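Local coordinates for protein Cas13d (uncultured Ruminococcus sp, PDB 6IV9) that binds a CRISPR RNA and probably uses two HEPN domains to mature that guide and cleave target RNA, at residues A587-G592 with N640-R645; S629-Y634 with Y727-Y732; L785-N790 with L803-E808. The protein carries 2 engineered substitutions. All blocks are in the same frame, centred on the assembly; numbering follows the deposited sequence.

In the fold
From the N terminus, helix 581-591 supplies the first half of contact 1, which closes only when the chain returns as helix 641-647, with 47 residues and no strand between its two segments. Contact 2 opens inside that loop, on helix 630-638, and closes outside it on the long helix 713-760, so the two contacts cross. Their centres are about 11 Å apart, and Tyr727 ties them by a probable hydrogen bond from its hydroxyl to the carbonyl of Ile590. Contact 3 follows in series: it closes a loop of 12 residues, which includes helix 795-799, joining helices 777-788 and 801-813, and is centred about 50 Å from contact 1 and separate from both earlier contacts.

Contact 1 of 3, residues A587-G592 with N640-R645; sequences ALTILG and NAQKIR
Ile590 and Ala641 meet where helices 587-591 and 641-645 run nearly parallel, their axes 7.6 Å apart and inclined by 18°. The small Ala641 side chain is consistent with so close an approach: it packs on Ile590 CB at 4.0 Å, and the two CA atoms of Ile590 and Ala641 are 4.5 Å apart. Beside this spot Ile590 and Ile644 lie alongside each other and point the same way, Ile590 CG1 touching Ile644 CG2 at 4.0 Å. This is the dense, buried half of the interface.

The other flank is partly exposed. Thr589 turns its methyl across, CG2 resting on Gln642 N at 3.5 Å and on Gln642 CB at 3.6 Å, while its hydroxyl bonds back to the carbonyl of Arg585 in its own helix. The amide end of Gln642 leads away, so the contact rests on its backbone N and CB.

Arg645 reaches round the C-terminal end of helix 587-591. A bend at chi2 (61°) brings CD against the helix end, 3.4 Å from Ile590 O, and NE makes a weak, bent hydrogen bond to Leu591 O (3.1 Å, 131°). Gly592 leaves the helix there with positive phi; a CB here would jam against the carbonyl O of Leu591 and also come tight on Arg645 NE.

Arg645 NH2 goes on to the carbonyls of Lys695 and Ile697, and Gly592 makes a backbone bond with Phe699. Around this near-parallel alpha-alpha pair, helix 617-627 packs on Ala587 and Leu591, helix 630-638 on Ile590 and Ala641 through Phe632, Leu635 and Ile636, and helix 713-760 on Ile644 through Met731 and Val735.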
# COMPACT_ATOMS: atom_id res chain seq x y z
N ALA A 587 -8.71 17.23 17.55
CA ALA A 587 -9.64 16.25 18.15
C ALA A 587 -10.98 16.88 18.52
O ALA A 587 -12.00 16.34 18.15
CB ALA A 587 -8.99 15.59 19.34
N LEU A 588 -10.98 18.01 19.21
CA LEU A 588 -12.27 18.65 19.58
C LEU A 588 -13.04 19.06 18.32
O LEU A 588 -14.21 18.87 18.30
CB LEU A 588 -11.98 19.86 20.47
CG LEU A 588 -11.93 19.57 21.96
CD1 LEU A 588 -10.94 18.47 22.27
CD2 LEU A 588 -11.61 20.82 22.75
N THR A 589 -12.36 19.61 17.32
CA THR A 589 -13.00 20.05 16.06
C THR A 589 -13.63 18.87 15.31
O THR A 589 -14.71 19.02 14.81
CB THR A 589 -11.98 20.78 15.18
OG1 THR A 589 -11.40 21.84 15.93
CG2 THR A 589 -12.58 21.32 13.91
N ILE A 590 -12.95 17.74 15.23
CA ILE A 590 -13.53 16.58 14.50
C ILE A 590 -14.80 16.10 15.21
O ILE A 590 -15.66 15.62 14.54
CB ILE A 590 -12.50 15.47 14.20
CG1 ILE A 590 -12.80 14.78 12.87
CG2 ILE A 590 -12.35 14.47 15.33
CD1 ILE A 590 -11.70 13.90 12.38
N LEU A 591 -14.81 16.13 16.53
CA LEU A 591 -15.99 15.71 17.32
C LEU A 591 -17.14 16.71 17.10
O LEU A 591 -18.26 16.28 16.95
CB LEU A 591 -15.58 15.67 18.79
CG LEU A 591 -15.25 14.30 19.36
CD1 LEU A 591 -15.08 13.21 18.33
CD2 LEU A 591 -14.11 14.35 20.34
N GLY A 592 -16.81 17.99 17.05
CA GLY A 592 -17.79 19.08 16.89
C GLY A 592 -17.67 20.07 18.02
O GLY A 592 -17.91 19.71 19.15
N ASN A 640 -9.59 17.50 6.61
CA ASN A 640 -9.69 18.67 7.51
C ASN A 640 -10.70 18.31 8.60
O ASN A 640 -11.79 17.94 8.25
CB ASN A 640 -10.08 19.89 6.69
CG ASN A 640 -10.25 21.13 7.53
OD1 ASN A 640 -11.29 21.35 8.11
ND2 ASN A 640 -9.21 21.92 7.59
N ALA A 641 -10.36 18.53 9.87
CA ALA A 641 -11.23 18.10 10.98
C ALA A 641 -12.60 18.75 10.89
O ALA A 641 -13.58 18.08 11.02
CB ALA A 641 -10.58 18.46 12.28
N GLN A 642 -12.63 20.05 10.68
CA GLN A 642 -13.91 20.77 10.61
C GLN A 642 -14.72 20.32 9.39
O GLN A 642 -15.91 20.15 9.52
CB GLN A 642 -13.62 22.25 10.58
CG GLN A 642 -14.85 23.08 10.80
CD GLN A 642 -14.78 24.18 9.78
OE1 GLN A 642 -15.31 24.04 8.69
NE2 GLN A 642 -14.06 25.23 10.12
N LYS A 643 -14.08 20.16 8.24
CA LYS A 643 -14.80 19.72 7.03
C LYS A 643 -15.33 18.30 7.20
O LYS A 643 -16.44 18.05 6.82
CB LYS A 643 -13.94 19.94 5.79
CG LYS A 643 -13.77 21.40 5.42
CD LYS A 643 -12.94 21.63 4.21
CE LYS A 643 -12.38 23.03 4.16
NZ LYS A 643 -13.47 24.02 4.22
N ILE A 644 -14.55 17.42 7.80
CA ILE A 644 -14.99 16.01 8.00
C ILE A 644 -16.23 16.01 8.91
O ILE A 644 -17.17 15.31 8.61
CB ILE A 644 -13.85 15.18 8.60
CG1 ILE A 644 -12.81 14.86 7.54
CG2 ILE A 644 -14.39 13.92 9.26
CD1 ILE A 644 -13.41 14.24 6.31
N ARG A 645 -16.21 16.82 9.95
CA ARG A 645 -17.37 16.87 10.87
C ARG A 645 -18.60 17.34 10.09
O ARG A 645 -19.64 16.84 10.38
CB ARG A 645 -17.11 17.76 12.08
CG ARG A 645 -18.30 17.89 13.01
CD ARG A 645 -18.74 16.57 13.60
NE ARG A 645 -19.97 16.64 14.36
CZ ARG A 645 -21.18 16.43 13.87
NH1 ARG A 645 -21.33 16.16 12.60
NH2 ARG A 645 -22.23 16.50 14.65

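Contact 2 of 3, residues S629-Y634 with Y727-Y732. With nucleotides of chain B.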
# COMPACT_ATOMS: atom_id res chain seq x y z
N SER A 629 -5.73 7.49 17.86
CA SER A 629 -6.39 6.60 16.89
C SER A 629 -5.72 6.76 15.53
O SER A 629 -5.70 7.84 15.01
CB SER A 629 -7.84 6.89 16.76
OG SER A 629 -8.35 6.32 15.59
N SER A 630 -5.30 5.66 14.93
CA SER A 630 -4.68 5.70 13.58
C SER A 630 -5.72 6.21 12.57
O SER A 630 -5.34 6.75 11.56
CB SER A 630 -4.09 4.39 13.20
OG SER A 630 -5.07 3.39 13.17
N ARG A 631 -6.99 5.93 12.82
CA ARG A 631 -8.07 6.40 11.92
C ARG A 631 -8.18 7.92 11.97
O ARG A 631 -8.38 8.51 10.94
CB ARG A 631 -9.35 5.65 12.26
CG ARG A 631 -9.24 4.21 11.81
CD ARG A 631 -10.20 3.22 12.36
NE ARG A 631 -9.74 1.91 11.98
CZ ARG A 631 -10.33 0.80 12.34
NH1 ARG A 631 -9.90 -0.36 11.88
NH2 ARG A 631 -11.34 0.84 13.18
N PHE A 632 -8.10 8.49 13.16
CA PHE A 632 -8.12 9.96 13.33
C PHE A 632 -6.89 10.55 12.63
O PHE A 632 -7.01 11.49 11.92
CB PHE A 632 -8.07 10.31 14.81
CG PHE A 632 -7.80 11.76 15.11
CD1 PHE A 632 -8.77 12.71 14.90
CD2 PHE A 632 -6.57 12.17 15.60
CE1 PHE A 632 -8.52 14.04 15.17
CE2 PHE A 632 -6.33 13.50 15.87
CZ PHE A 632 -7.30 14.43 15.66
N VAL A 633 -5.73 9.93 12.83
CA VAL A 633 -4.49 10.46 12.21
C VAL A 633 -4.63 10.44 10.69
O VAL A 633 -4.24 11.38 10.06
CB VAL A 633 -3.26 9.67 12.69
CG1 VAL A 633 -2.03 10.02 11.89
CG2 VAL A 633 -3.03 9.87 14.17
N TYR A 634 -5.21 9.38 10.15
CA TYR A 634 -5.41 9.27 8.69
C TYR A 634 -6.30 10.43 8.22
O TYR A 634 -6.00 11.03 7.24
CB TYR A 634 -6.04 7.92 8.35
CG TYR A 634 -6.13 7.64 6.88
CD1 TYR A 634 -7.17 8.15 6.12
CD2 TYR A 634 -5.17 6.90 6.23
CE1 TYR A 634 -7.26 7.91 4.77
CE2 TYR A 634 -5.24 6.66 4.87
CZ TYR A 634 -6.29 7.17 4.14
OH TYR A 634 -6.38 6.97 2.80
N TYR A 727 -17.62 6.56 14.91
CA TYR A 727 -17.60 7.83 14.15
C TYR A 727 -16.29 7.94 13.37
O TYR A 727 -16.32 8.19 12.20
CB TYR A 727 -17.73 9.01 15.11
CG TYR A 727 -17.48 10.35 14.48
CD1 TYR A 727 -18.26 10.81 13.45
CD2 TYR A 727 -16.43 11.15 14.88
CE1 TYR A 727 -18.04 12.03 12.86
CE2 TYR A 727 -16.18 12.37 14.29
CZ TYR A 727 -16.99 12.82 13.27
OH TYR A 727 -16.77 14.01 12.67
N LEU A 728 -15.17 7.70 14.04
CA LEU A 728 -13.87 7.80 13.34
C LEU A 728 -13.77 6.75 12.23
O LEU A 728 -13.26 7.06 11.19
CB LEU A 728 -12.75 7.62 14.37
CG LEU A 728 -12.59 8.78 15.34
CD1 LEU A 728 -11.51 8.49 16.36
CD2 LEU A 728 -12.30 10.06 14.59
N THR A 729 -14.23 5.54 12.50
CA THR A 729 -14.17 4.45 11.50
C THR A 729 -15.00 4.83 10.27
O THR A 729 -14.51 4.70 9.18
CB THR A 729 -14.67 3.13 12.07
OG1 THR A 729 -13.85 2.77 13.17
CG2 THR A 729 -14.66 2.02 11.05
N VAL A 730 -16.20 5.33 10.47
CA VAL A 730 -17.05 5.64 9.29
C VAL A 730 -16.43 6.74 8.43
O VAL A 730 -16.40 6.60 7.24
CB VAL A 730 -18.48 5.99 9.75
CG1 VAL A 730 -19.27 6.63 8.65
CG2 VAL A 730 -19.19 4.79 10.33
N MET A 731 -15.98 7.82 9.04
CA MET A 731 -15.36 8.92 8.27
C MET A 731 -14.05 8.44 7.62
O MET A 731 -13.79 8.79 6.52
CB MET A 731 -15.16 10.17 9.14
CG MET A 731 -16.46 10.66 9.74
SD MET A 731 -17.90 10.65 8.64
CE MET A 731 -17.42 11.85 7.41
N TYR A 732 -13.28 7.63 8.34
CA TYR A 732 -12.00 7.10 7.81
C TYR A 732 -12.28 6.25 6.57
O TYR A 732 -11.63 6.44 5.58
CB TYR A 732 -11.30 6.29 8.89
CG TYR A 732 -10.35 5.24 8.40
CD1 TYR A 732 -9.09 5.57 7.95
CD2 TYR A 732 -10.71 3.91 8.40
CE1 TYR A 732 -8.22 4.60 7.50
CE2 TYR A 732 -9.85 2.93 7.95
CZ TYR A 732 -8.60 3.28 7.50
OH TYR A 732 -7.74 2.32 7.08
P A B 40 -12.48 -6.54 17.17
OP1 A B 40 -12.79 -7.78 17.92
OP2 A B 40 -11.92 -5.33 17.85
O5' A B 40 -11.45 -6.92 16.01
C5' A B 40 -10.03 -6.61 16.12
C4' A B 40 -9.51 -6.00 14.85
O4' A B 40 -9.81 -4.58 14.82
C3' A B 40 -7.99 -5.94 14.72
O3' A B 40 -7.34 -7.17 14.48
C2' A B 40 -7.80 -4.95 13.59
O2' A B 40 -7.82 -5.48 12.28
C1' A B 40 -8.95 -3.97 13.86
N9 A B 40 -8.54 -2.65 14.35
C8 A B 40 -8.96 -1.96 15.47
N7 A B 40 -8.44 -0.76 15.58
C5 A B 40 -7.61 -0.66 14.47
C6 A B 40 -6.79 0.38 13.99
N6 A B 40 -6.64 1.55 14.62
N1 A B 40 -6.11 0.17 12.84
C2 A B 40 -6.26 -1.00 12.21
N3 A B 40 -7.01 -2.05 12.55
C4 A B 40 -7.67 -1.81 13.70
P U B 38 -10.40 -1.30 7.60
OP1 U B 38 -10.25 -0.25 6.64
OP2 U B 38 -9.41 -1.57 8.61
O5' U B 38 -11.78 -0.97 8.32
C5' U B 38 -12.14 -1.71 9.43
C4' U B 38 -13.61 -1.49 9.71
O4' U B 38 -14.36 -1.86 8.53
C3' U B 38 -14.11 -2.43 10.79
O3' U B 38 -13.92 -1.77 12.05
C2' U B 38 -15.58 -2.62 10.43
O2' U B 38 -16.38 -1.53 10.83
C1' U B 38 -15.53 -2.58 8.91
N1 U B 38 -15.50 -3.91 8.29
C2 U B 38 -16.09 -4.03 7.05
O2 U B 38 -16.63 -3.08 6.48
N3 U B 38 -16.01 -5.28 6.48
C4 U B 38 -15.38 -6.41 7.03
O4 U B 38 -15.38 -7.48 6.40
C5 U B 38 -14.74 -6.18 8.30
C6 U B 38 -14.82 -4.96 8.87
P U B 39 -12.87 -2.32 13.14
OP1 U B 39 -12.88 -1.36 14.22
OP2 U B 39 -11.58 -2.57 12.45
O5' U B 39 -13.47 -3.74 13.47
C5' U B 39 -14.60 -3.87 14.35
C4' U B 39 -14.98 -5.33 14.45
O4' U B 39 -15.22 -5.87 13.12
C3' U B 39 -13.92 -6.26 15.01
O3' U B 39 -13.82 -6.09 16.40
C2' U B 39 -14.41 -7.62 14.50
O2' U B 39 -15.55 -8.19 15.09
C1' U B 39 -14.82 -7.24 13.08
N1 U B 39 -13.74 -7.37 12.10
C2 U B 39 -13.37 -8.64 11.70
O2 U B 39 -13.89 -9.65 12.17
N3 U B 39 -12.37 -8.69 10.76
C4 U B 39 -11.72 -7.62 10.19
O4 U B 39 -10.84 -7.82 9.35
C5 U B 39 -12.15 -6.34 10.65
C6 U B 39 -13.12 -6.26 11.57
O HOH W 1 -7.41 1.07 10.03
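Arg631 NH2 is held by two oxygens: it gives a nearly straight bond to U39 OP1 of chain B (2.9 Å) and a weak, bent one to Thr729 OG1 (3.2 Å), which is also bonded to the carbonyl of Gly725. NH1 of the same guanidinium donates to U39 OP2 of chain B at 2.8 Å, so both tips of Arg631 hold one phosphate in a bidentate arrangement. C5 of the A40 base of chain B lies over one face of the guanidinium, offset toward its rim, and N6 of the same base donates to Ser630 OG (2.8 Å). Helices 630-634 and 727-732, crossing at 41°, thus form a site for the bound CRISPR RNA. Arg631 reaches it with its chain extended from CG to NE, and that CG makes a CH-pi contact over the face of Tyr732, 3.9 Å from the ring centroid. A water accepts from Arg631 NE and is weakly bonded to Tyr732 OH. Tyr732 in turn presents its edge to the face of Tyr634 in a T-shaped pair, centroids 5.2 Å apart and planes at 87°. At the N-terminal end of helix 630-638, the N-cap Ser629, whose OG accepts from Phe632 N (3.3 Å), packs with Phe632 CB on Leu728 CD1.

Contact 3 of 3, residues L785-N790 with L803-E808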
# COMPACT_ATOMS: atom_id res chain seq x y z
N LEU A 785 -2.52 7.08 -36.40
CA LEU A 785 -1.56 6.16 -37.07
C LEU A 785 -2.25 4.84 -37.38
O LEU A 785 -1.96 4.28 -38.41
CB LEU A 785 -0.32 5.97 -36.20
CG LEU A 785 0.54 7.21 -36.05
CD1 LEU A 785 1.62 6.99 -35.02
CD2 LEU A 785 1.13 7.61 -37.38
N CYS A 786 -3.11 4.35 -36.49
CA CYS A 786 -3.79 3.08 -36.79
C CYS A 786 -4.66 3.26 -38.03
O CYS A 786 -4.72 2.35 -38.83
CB CYS A 786 -4.68 2.64 -35.64
SG CYS A 786 -3.76 1.98 -34.23
N ASP A 787 -5.38 4.37 -38.11
CA ASP A 787 -6.28 4.63 -39.26
C ASP A 787 -5.49 4.85 -40.57
O ASP A 787 -5.89 4.29 -41.56
CB ASP A 787 -7.22 5.80 -38.99
CG ASP A 787 -8.10 5.68 -37.75
OD1 ASP A 787 -8.49 4.56 -37.38
OD2 ASP A 787 -8.40 6.73 -37.17
N ASP A 788 -4.41 5.61 -40.53
CA ASP A 788 -3.68 6.02 -41.76
C ASP A 788 -2.54 5.08 -42.19
O ASP A 788 -2.10 5.25 -43.31
CB ASP A 788 -3.01 7.37 -41.54
CG ASP A 788 -3.95 8.48 -41.11
OD1 ASP A 788 -5.16 8.32 -41.25
OD2 ASP A 788 -3.46 9.50 -40.63
N ARG A 789 -2.09 4.16 -41.35
CA ARG A 789 -0.90 3.34 -41.71
C ARG A 789 -1.19 1.85 -41.54
O ARG A 789 -2.27 1.51 -41.12
CB ARG A 789 0.29 3.73 -40.85
CG ARG A 789 0.69 5.19 -40.99
CD ARG A 789 1.90 5.48 -40.13
NE ARG A 789 2.94 6.19 -40.85
CZ ARG A 789 3.29 7.44 -40.62
NH1 ARG A 789 2.48 8.43 -40.94
NH2 ARG A 789 4.47 7.70 -40.08
N ASN A 790 -0.25 1.00 -41.96
CA ASN A 790 -0.43 -0.46 -41.81
C ASN A 790 0.30 -0.95 -40.57
O ASN A 790 -0.25 -1.76 -39.86
CB ASN A 790 0.11 -1.21 -43.03
CG ASN A 790 -0.82 -1.04 -44.20
OD1 ASN A 790 -2.01 -1.30 -44.07
ND2 ASN A 790 -0.30 -0.56 -45.31
N LEU A 803 -13.03 -0.35 -30.42
CA LEU A 803 -12.58 0.42 -29.24
C LEU A 803 -11.76 1.63 -29.69
O LEU A 803 -11.86 2.66 -29.07
CB LEU A 803 -11.87 -0.49 -28.25
CG LEU A 803 -12.80 -1.48 -27.56
CD1 LEU A 803 -12.05 -2.39 -26.61
CD2 LEU A 803 -13.92 -0.76 -26.84
N ARG A 804 -10.97 1.49 -30.74
CA ARG A 804 -10.15 2.63 -31.23
C ARG A 804 -11.09 3.77 -31.64
O ARG A 804 -10.81 4.90 -31.30
CB ARG A 804 -9.31 2.21 -32.43
CG ARG A 804 -8.46 3.32 -33.01
CD ARG A 804 -8.21 3.13 -34.50
NE ARG A 804 -7.83 1.76 -34.72
CZ ARG A 804 -7.81 1.15 -35.88
NH1 ARG A 804 -7.46 -0.12 -35.93
NH2 ARG A 804 -8.14 1.80 -36.98
N LYS A 805 -12.17 3.45 -32.34
CA LYS A 805 -13.16 4.44 -32.78
C LYS A 805 -13.81 5.08 -31.56
O LYS A 805 -14.03 6.27 -31.59
CB LYS A 805 -14.20 3.78 -33.68
CG LYS A 805 -13.70 3.43 -35.07
CD LYS A 805 -12.88 4.54 -35.67
CE LYS A 805 -12.01 4.12 -36.84
NZ LYS A 805 -10.74 4.87 -36.84
N CYS A 806 -14.09 4.29 -30.54
CA CYS A 806 -14.71 4.81 -29.29
C CYS A 806 -13.76 5.82 -28.64
O CYS A 806 -14.22 6.86 -28.23
CB CYS A 806 -14.98 3.69 -28.31
SG CYS A 806 -16.38 2.65 -28.78
N VAL A 807 -12.48 5.50 -28.58
CA VAL A 807 -11.48 6.42 -27.98
C VAL A 807 -11.42 7.71 -28.79
O VAL A 807 -11.23 8.75 -28.22
CB VAL A 807 -10.10 5.75 -27.87
CG1 VAL A 807 -9.01 6.74 -27.55
CG2 VAL A 807 -10.12 4.61 -26.87
N GLU A 808 -11.53 7.61 -30.11
CA GLU A 808 -11.48 8.81 -30.97
C GLU A 808 -12.65 9.73 -30.62
O GLU A 808 -12.47 10.92 -30.54
CB GLU A 808 -11.45 8.40 -32.44
CG GLU A 808 -10.11 7.87 -32.89
CD GLU A 808 -10.10 7.36 -34.32
OE1 GLU A 808 -11.14 7.40 -34.97
OE2 GLU A 808 -9.06 6.92 -34.77
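Arg804 NH2 donates to Asp787 OD1 in a salt bridge of 2.8 Å, nearly straight at 159°; the oxygen is met close to the line of its own C-O bond and lies almost in the guanidinium plane. This bond is the clearest member of a four-residue salt-bridge network, Asp787, Arg804, Lys805 and Glu808, which joins the C-terminal end of helix 777-788 to helix 801-813. Lys805 reaches Asp787 tip to tip, but the 2.3 Å from its NZ to Asp787 OD1 is too short to be taken literally, and the exact placing of this ion pair is doubtful. With the same caution, NZ pairs within its helix with Glu808 OE1 at 3.2 Å, on the syn side but out of the carboxylate plane, and weakly with Glu808 OE2. The two acids also meet tip to tip, their carboxylate planes at 86°, with Asp787 OD2 and Glu808 OE2 2.5 Å apart; at such a separation one of them would probably hold a proton, subject to the same doubt about the placing of Asp787.

Arg804 NE bonds to the carbonyl of Leu797 and its NH1, weakly, to that of Lys798, both in the short helix 795-799 between the two halves of the contact. An alanine in place of Arg804 would probably leave Asp787 OD1 without this straight charged partner and the carbonyl of Leu797 without this donor, and open a gap beside Cys786.

Glu808 and Arg804 also touch Cys783, one turn before Cys786 and Asp787, and Leu803 rests against a phosphate of the bound RNA. A bend at chi3 (-47°) sets Arg804 NE 3.4 Å from Cys786 CB, and this CB stands over the centre of the guanidinium face.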